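PDB 3PGB: amine oxidase from Emericella nidulans, which probably oxidises primary amines, using a copper ion and a topaquinone cofactor in each subunit. Local coordinates for residues E75-L89 / I149-W162. Sequence-based numbering, arbitrary orientation.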
loop_
_atom_site.group_PDB
_atom_site.type_symbol
_atom_site.label_atom_id
_atom_site.label_comp_id
_atom_site.label_asym_id
_atom_site.label_seq_id
_atom_site.Cartn_x
_atom_site.Cartn_y
_atom_site.Cartn_z
ATOM N N GLU A 75 -1.544 -41.158 12.381
ATOM C CA GLU A 75 -2.122 -40.648 13.623
ATOM C C GLU A 75 -3.615 -40.383 13.465
ATOM O O GLU A 75 -4.415 -40.810 14.290
ATOM C CB GLU A 75 -1.427 -39.355 14.052
ATOM C CG GLU A 75 -0.039 -39.546 14.630
ATOM C CD GLU A 75 0.701 -38.233 14.822
ATOM O OE1 GLU A 75 1.588 -38.169 15.701
ATOM O OE2 GLU A 75 0.387 -37.261 14.098
ATOM N N THR A 76 -3.969 -39.673 12.397
ATOM C CA THR A 76 -5.355 -39.337 12.091
ATOM C C THR A 76 -6.198 -40.593 11.890
ATOM O O THR A 76 -7.359 -40.639 12.292
ATOM C CB THR A 76 -5.442 -38.461 10.823
ATOM O OG1 THR A 76 -4.586 -37.323 10.964
ATOM C CG2 THR A 76 -6.870 -37.992 10.579
ATOM N N ALA A 77 -5.601 -41.602 11.263
ATOM C CA ALA A 77 -6.241 -42.905 11.081
ATOM C C ALA A 77 -6.420 -43.634 12.415
ATOM O O ALA A 77 -7.501 -44.152 12.706
ATOM C CB ALA A 77 -5.424 -43.764 10.126
ATOM N N ASP A 78 -5.357 -43.675 13.216
ATOM C CA ASP A 78 -5.406 -44.336 14.516
ATOM C C ASP A 78 -6.461 -43.703 15.438
ATOM O O ASP A 78 -7.232 -44.419 16.086
ATOM C CB ASP A 78 -4.026 -44.319 15.188
ATOM C CG ASP A 78 -3.070 -45.367 14.616
ATOM O OD1 ASP A 78 -3.467 -46.134 13.711
ATOM O OD2 ASP A 78 -1.913 -45.427 15.088
ATOM N N VAL A 79 -6.507 -42.371 15.468
ATOM C CA VAL A 79 -7.466 -41.649 16.302
ATOM C C VAL A 79 -8.909 -41.898 15.860
ATOM O O VAL A 79 -9.777 -42.090 16.694
ATOM C CB VAL A 79 -7.179 -40.139 16.308
ATOM C CG1 VAL A 79 -8.283 -39.385 17.034
ATOM C CG2 VAL A 79 -5.832 -39.868 16.948
ATOM N N ALA A 80 -9.159 -41.907 14.556
ATOM C CA ALA A 80 -10.499 -42.195 14.047
ATOM C C ALA A 80 -10.958 -43.572 14.525
ATOM O O ALA A 80 -12.018 -43.709 15.133
ATOM C CB ALA A 80 -10.526 -42.121 12.529
ATOM N N LYS A 81 -10.135 -44.581 14.262
ATOM C CA LYS A 81 -10.417 -45.954 14.671
ATOM C C LYS A 81 -10.689 -46.046 16.181
ATOM O O LYS A 81 -11.635 -46.709 16.610
ATOM C CB LYS A 81 -9.244 -46.867 14.269
ATOM C CG LYS A 81 -9.447 -48.357 14.556
ATOM C CD LYS A 81 -9.106 -48.705 16.009
ATOM N N TRP A 82 -9.858 -45.368 16.969
ATOM C CA TRP A 82 -9.991 -45.340 18.430
ATOM C C TRP A 82 -11.323 -44.751 18.870
ATOM O O TRP A 82 -11.996 -45.307 19.741
ATOM C CB TRP A 82 -8.863 -44.507 19.027
ATOM C CG TRP A 82 -8.746 -44.569 20.511
ATOM C CD1 TRP A 82 -8.063 -45.496 21.237
ATOM C CD2 TRP A 82 -9.288 -43.640 21.455
ATOM N NE1 TRP A 82 -8.160 -45.216 22.579
ATOM C CE2 TRP A 82 -8.907 -44.080 22.740
ATOM C CE3 TRP A 82 -10.074 -42.485 21.340
ATOM C CZ2 TRP A 82 -9.279 -43.405 23.905
ATOM C CZ3 TRP A 82 -10.445 -41.814 22.496
ATOM C CH2 TRP A 82 -10.047 -42.278 23.765
ATOM N N LEU A 83 -11.694 -43.622 18.266
ATOM C CA LEU A 83 -12.931 -42.925 18.614
ATOM C C LEU A 83 -14.160 -43.801 18.370
ATOM O O LEU A 83 -15.093 -43.791 19.166
ATOM C CB LEU A 83 -13.061 -41.600 17.844
ATOM C CG LEU A 83 -12.215 -40.426 18.344
ATOM C CD1 LEU A 83 -12.232 -39.259 17.355
ATOM C CD2 LEU A 83 -12.690 -39.965 19.709
ATOM N N PHE A 84 -14.159 -44.554 17.275
ATOM C CA PHE A 84 -15.302 -45.412 16.954
ATOM C C PHE A 84 -15.382 -46.618 17.879
ATOM O O PHE A 84 -16.462 -47.176 18.072
ATOM C CB PHE A 84 -15.276 -45.856 15.485
ATOM C CG PHE A 84 -15.640 -44.760 14.521
ATOM C CD1 PHE A 84 -16.933 -44.260 14.482
ATOM C CD2 PHE A 84 -14.693 -44.217 13.672
ATOM C CE1 PHE A 84 -17.274 -43.250 13.613
ATOM C CE2 PHE A 84 -15.028 -43.204 12.797
ATOM C CZ PHE A 84 -16.324 -42.721 12.767
ATOM N N GLY A 85 -14.244 -47.004 18.452
ATOM C CA GLY A 85 -14.190 -48.075 19.440
ATOM C C GLY A 85 -14.466 -47.607 20.863
ATOM O O GLY A 85 -14.269 -48.359 21.812
ATOM N N ARG A 86 -14.905 -46.363 21.020
ATOM C CA ARG A 86 -15.345 -45.858 22.313
ATOM C C ARG A 86 -16.870 -45.838 22.314
ATOM O O ARG A 86 -17.470 -44.945 21.718
ATOM C CB ARG A 86 -14.766 -44.459 22.595
ATOM C CG ARG A 86 -13.303 -44.440 23.059
ATOM C CD ARG A 86 -13.087 -45.467 24.153
ATOM N NE ARG A 86 -11.861 -45.295 24.930
ATOM C CZ ARG A 86 -11.793 -44.857 26.187
ATOM N NH1 ARG A 86 -12.881 -44.491 26.858
ATOM N NH2 ARG A 86 -10.609 -44.772 26.782
ATOM N N PRO A 87 -17.505 -46.836 22.967
ATOM C CA PRO A 87 -18.975 -46.904 22.940
ATOM C C PRO A 87 -19.677 -45.754 23.667
ATOM O O PRO A 87 -20.778 -45.380 23.275
ATOM C CB PRO A 87 -19.292 -48.258 23.598
ATOM C CG PRO A 87 -18.077 -48.630 24.343
ATOM C CD PRO A 87 -16.916 -48.017 23.625
ATOM N N GLU A 88 -19.051 -45.195 24.699
ATOM C CA GLU A 88 -19.620 -44.028 25.380
ATOM C C GLU A 88 -19.863 -42.847 24.435
ATOM O O GLU A 88 -20.803 -42.081 24.630
ATOM C CB GLU A 88 -18.751 -43.581 26.566
ATOM C CG GLU A 88 -17.407 -42.920 26.230
ATOM C CD GLU A 88 -16.272 -43.913 26.024
ATOM O OE1 GLU A 88 -16.545 -45.130 25.876
ATOM O OE2 GLU A 88 -15.100 -43.467 26.009
ATOM N N LEU A 89 -19.014 -42.702 23.421
ATOM C CA LEU A 89 -19.175 -41.648 22.423
ATOM C C LEU A 89 -20.228 -42.021 21.389
ATOM O O LEU A 89 -20.810 -41.149 20.759
ATOM C CB LEU A 89 -17.844 -41.366 21.724
ATOM C CG LEU A 89 -16.727 -40.837 22.614
ATOM C CD1 LEU A 89 -15.459 -40.637 21.794
ATOM C CD2 LEU A 89 -17.156 -39.539 23.303
ATOM N N ILE A 149 -12.979 -32.019 22.497
ATOM C CA ILE A 149 -12.322 -32.960 23.424
ATOM C C ILE A 149 -10.826 -33.112 23.091
ATOM O O ILE A 149 -10.386 -32.706 22.018
ATOM C CB ILE A 149 -13.024 -34.354 23.420
ATOM C CG1 ILE A 149 -12.927 -35.018 22.046
ATOM C CG2 ILE A 149 -14.484 -34.214 23.793
ATOM C CD1 ILE A 149 -13.546 -36.400 21.984
ATOM N N LEU A 150 -10.057 -33.680 24.022
ATOM C CA LEU A 150 -8.642 -34.002 23.794
ATOM C C LEU A 150 -8.446 -35.509 23.779
ATOM O O LEU A 150 -8.872 -36.193 24.711
ATOM C CB LEU A 150 -7.752 -33.427 24.897
ATOM C CG LEU A 150 -7.109 -32.051 24.731
ATOM C CD1 LEU A 150 -5.994 -31.891 25.769
ATOM C CD2 LEU A 150 -6.564 -31.830 23.328
ATOM N N VAL A 151 -7.788 -36.020 22.739
ATOM C CA VAL A 151 -7.463 -37.441 22.656
ATOM C C VAL A 151 -5.948 -37.627 22.700
ATOM O O VAL A 151 -5.224 -37.144 21.822
ATOM C CB VAL A 151 -8.029 -38.079 21.384
ATOM C CG1 VAL A 151 -7.578 -39.533 21.270
ATOM C CG2 VAL A 151 -9.555 -37.981 21.378
ATOM N N GLY A 152 -5.473 -38.320 23.730
ATOM C CA GLY A 152 -4.046 -38.549 23.896
ATOM C C GLY A 152 -3.717 -39.341 25.147
ATOM O O GLY A 152 -4.616 -39.692 25.906
ATOM N N PRO A 153 -2.418 -39.624 25.374
ATOM C CA PRO A 153 -1.295 -39.223 24.519
ATOM C C PRO A 153 -1.219 -40.027 23.232
ATOM O O PRO A 153 -1.766 -41.134 23.151
ATOM C CB PRO A 153 -0.058 -39.523 25.385
ATOM C CG PRO A 153 -0.576 -39.863 26.751
ATOM C CD PRO A 153 -1.949 -40.406 26.531
ATOM N N LEU A 154 -0.556 -39.457 22.231
ATOM C CA LEU A 154 -0.227 -40.178 21.009
ATOM C C LEU A 154 1.229 -40.646 21.113
ATOM O O LEU A 154 2.012 -40.057 21.857
ATOM C CB LEU A 154 -0.433 -39.292 19.774
ATOM C CG LEU A 154 -1.844 -38.742 19.521
ATOM C CD1 LEU A 154 -1.930 -38.096 18.141
ATOM C CD2 LEU A 154 -2.900 -39.822 19.653
ATOM N N PRO A 155 1.595 -41.722 20.396
ATOM C CA PRO A 155 0.755 -42.553 19.518
ATOM C C PRO A 155 -0.368 -43.265 20.271
ATOM O O PRO A 155 -0.265 -43.468 21.480
ATOM C CB PRO A 155 1.741 -43.586 18.944
ATOM C CG PRO A 155 3.111 -43.075 19.285
ATOM C CD PRO A 155 2.965 -42.249 20.509
ATOM N N VAL A 156 -1.426 -43.633 19.557
ATOM C CA VAL A 156 -2.556 -44.318 20.175
ATOM C C VAL A 156 -2.082 -45.625 20.795
ATOM O O VAL A 156 -1.373 -46.403 20.152
ATOM C CB VAL A 156 -3.694 -44.619 19.173
ATOM C CG1 VAL A 156 -4.795 -45.436 19.848
ATOM C CG2 VAL A 156 -4.265 -43.324 18.599
ATOM N N SER A 157 -2.472 -45.844 22.048
ATOM C CA SER A 157 -2.059 -47.015 22.811
ATOM C C SER A 157 -3.127 -47.338 23.857
ATOM O O SER A 157 -4.204 -46.730 23.857
ATOM C CB SER A 157 -0.713 -46.748 23.493
ATOM O OG SER A 157 -0.852 -45.849 24.585
ATOM N N ASN A 158 -2.830 -48.285 24.744
ATOM C CA ASN A 158 -3.694 -48.552 25.889
ATOM C C ASN A 158 -3.752 -47.359 26.848
ATOM O O ASN A 158 -4.744 -47.176 27.548
ATOM C CB ASN A 158 -3.228 -49.806 26.635
ATOM C CG ASN A 158 -3.511 -51.092 25.860
ATOM O OD1 ASN A 158 -4.378 -51.130 24.977
ATOM N ND2 ASN A 158 -2.784 -52.157 26.197
ATOM N N ALA A 159 -2.690 -46.553 26.872
ATOM C CA ALA A 159 -2.624 -45.373 27.736
ATOM C C ALA A 159 -3.510 -44.218 27.246
ATOM O O ALA A 159 -3.814 -43.303 28.015
ATOM C CB ALA A 159 -1.176 -44.899 27.867
ATOM N N THR A 160 -3.921 -44.262 25.980
ATOM C CA THR A 160 -4.690 -43.174 25.379
ATOM C C THR A 160 -6.087 -43.019 25.995
ATOM O O THR A 160 -6.819 -43.998 26.181
ATOM C CB THR A 160 -4.805 -43.350 23.844
ATOM O OG1 THR A 160 -3.529 -43.107 23.243
ATOM C CG2 THR A 160 -5.828 -42.386 23.250
ATOM N N THR A 161 -6.437 -41.771 26.300
ATOM C CA THR A 161 -7.730 -41.423 26.883
ATOM C C THR A 161 -8.372 -40.279 26.096
ATOM O O THR A 161 -7.753 -39.722 25.191
ATOM C CB THR A 161 -7.562 -40.958 28.340
ATOM O OG1 THR A 161 -6.830 -39.730 28.370
ATOM C CG2 THR A 161 -6.814 -41.996 29.159
ATOM N N TRP A 162 -9.617 -39.947 26.437
ATOM C CA TRP A 162 -10.240 -38.696 25.995
ATOM C C TRP A 162 -10.807 -37.936 27.180
ATOM O O TRP A 162 -11.063 -38.516 28.229
ATOM C CB TRP A 162 -11.320 -38.933 24.936
ATOM C CG TRP A 162 -12.655 -39.421 25.429
ATOM C CD1 TRP A 162 -13.072 -40.715 25.504
ATOM C CD2 TRP A 162 -13.766 -38.618 25.849
ATOM N NE1 TRP A 162 -14.362 -40.773 25.970
ATOM C CE2 TRP A 162 -14.814 -39.499 26.184
ATOM C CE3 TRP A 162 -13.974 -37.241 25.984
ATOM C CZ2 TRP A 162 -16.053 -39.049 26.654
ATOM C CZ3 TRP A 162 -15.201 -36.793 26.452
ATOM C CH2 TRP A 162 -16.225 -37.696 26.780
HETATM O O HOH W 1 -1.202 -43.112 16.262
#
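Trp82 lies between Thr160 CG2, over one face of its indole 3.6 Å from CE2, and the Arg86 side chain, whose NE covers the opposite face near the rim. CG of Trp82 is anti to its backbone N (chi1 -171°), which swings the ring off the helix toward the hairpin. Val151 CG1 makes an off-centre CH-pi contact with the six-membered ring of Trp82, Val156 CG1 approaches Trp82 CD1 at 3.6 Å, and Trp82 CH2 meets the edge of the Trp162 ring. Leu89 CD2 covers one face of Trp162, 3.6 Å from CZ2. At that ring's edge, NE1 donates in the ring plane to the anti lone pair of Glu88 OE2 (2.8 Å, 151°). The same oxygen takes Arg86 NH1 on its syn side in a 2.6 Å salt bridge, so two donors probably favour the ionised carboxylate. One turn back toward the N-terminus of the helix, Val79 CG2 packs on Leu154 CD2 at 4.0 Å, and a water donates to Asp78 OD2 and takes a weak bond from Val156 N. Thr160 OG1 donates to Pro153 O (2.6 Å). The axes of 75-84 and 149-152 cross at 111°, a helix-on-sheet layer in the N-terminal part of the amine oxidase, away from the copper site.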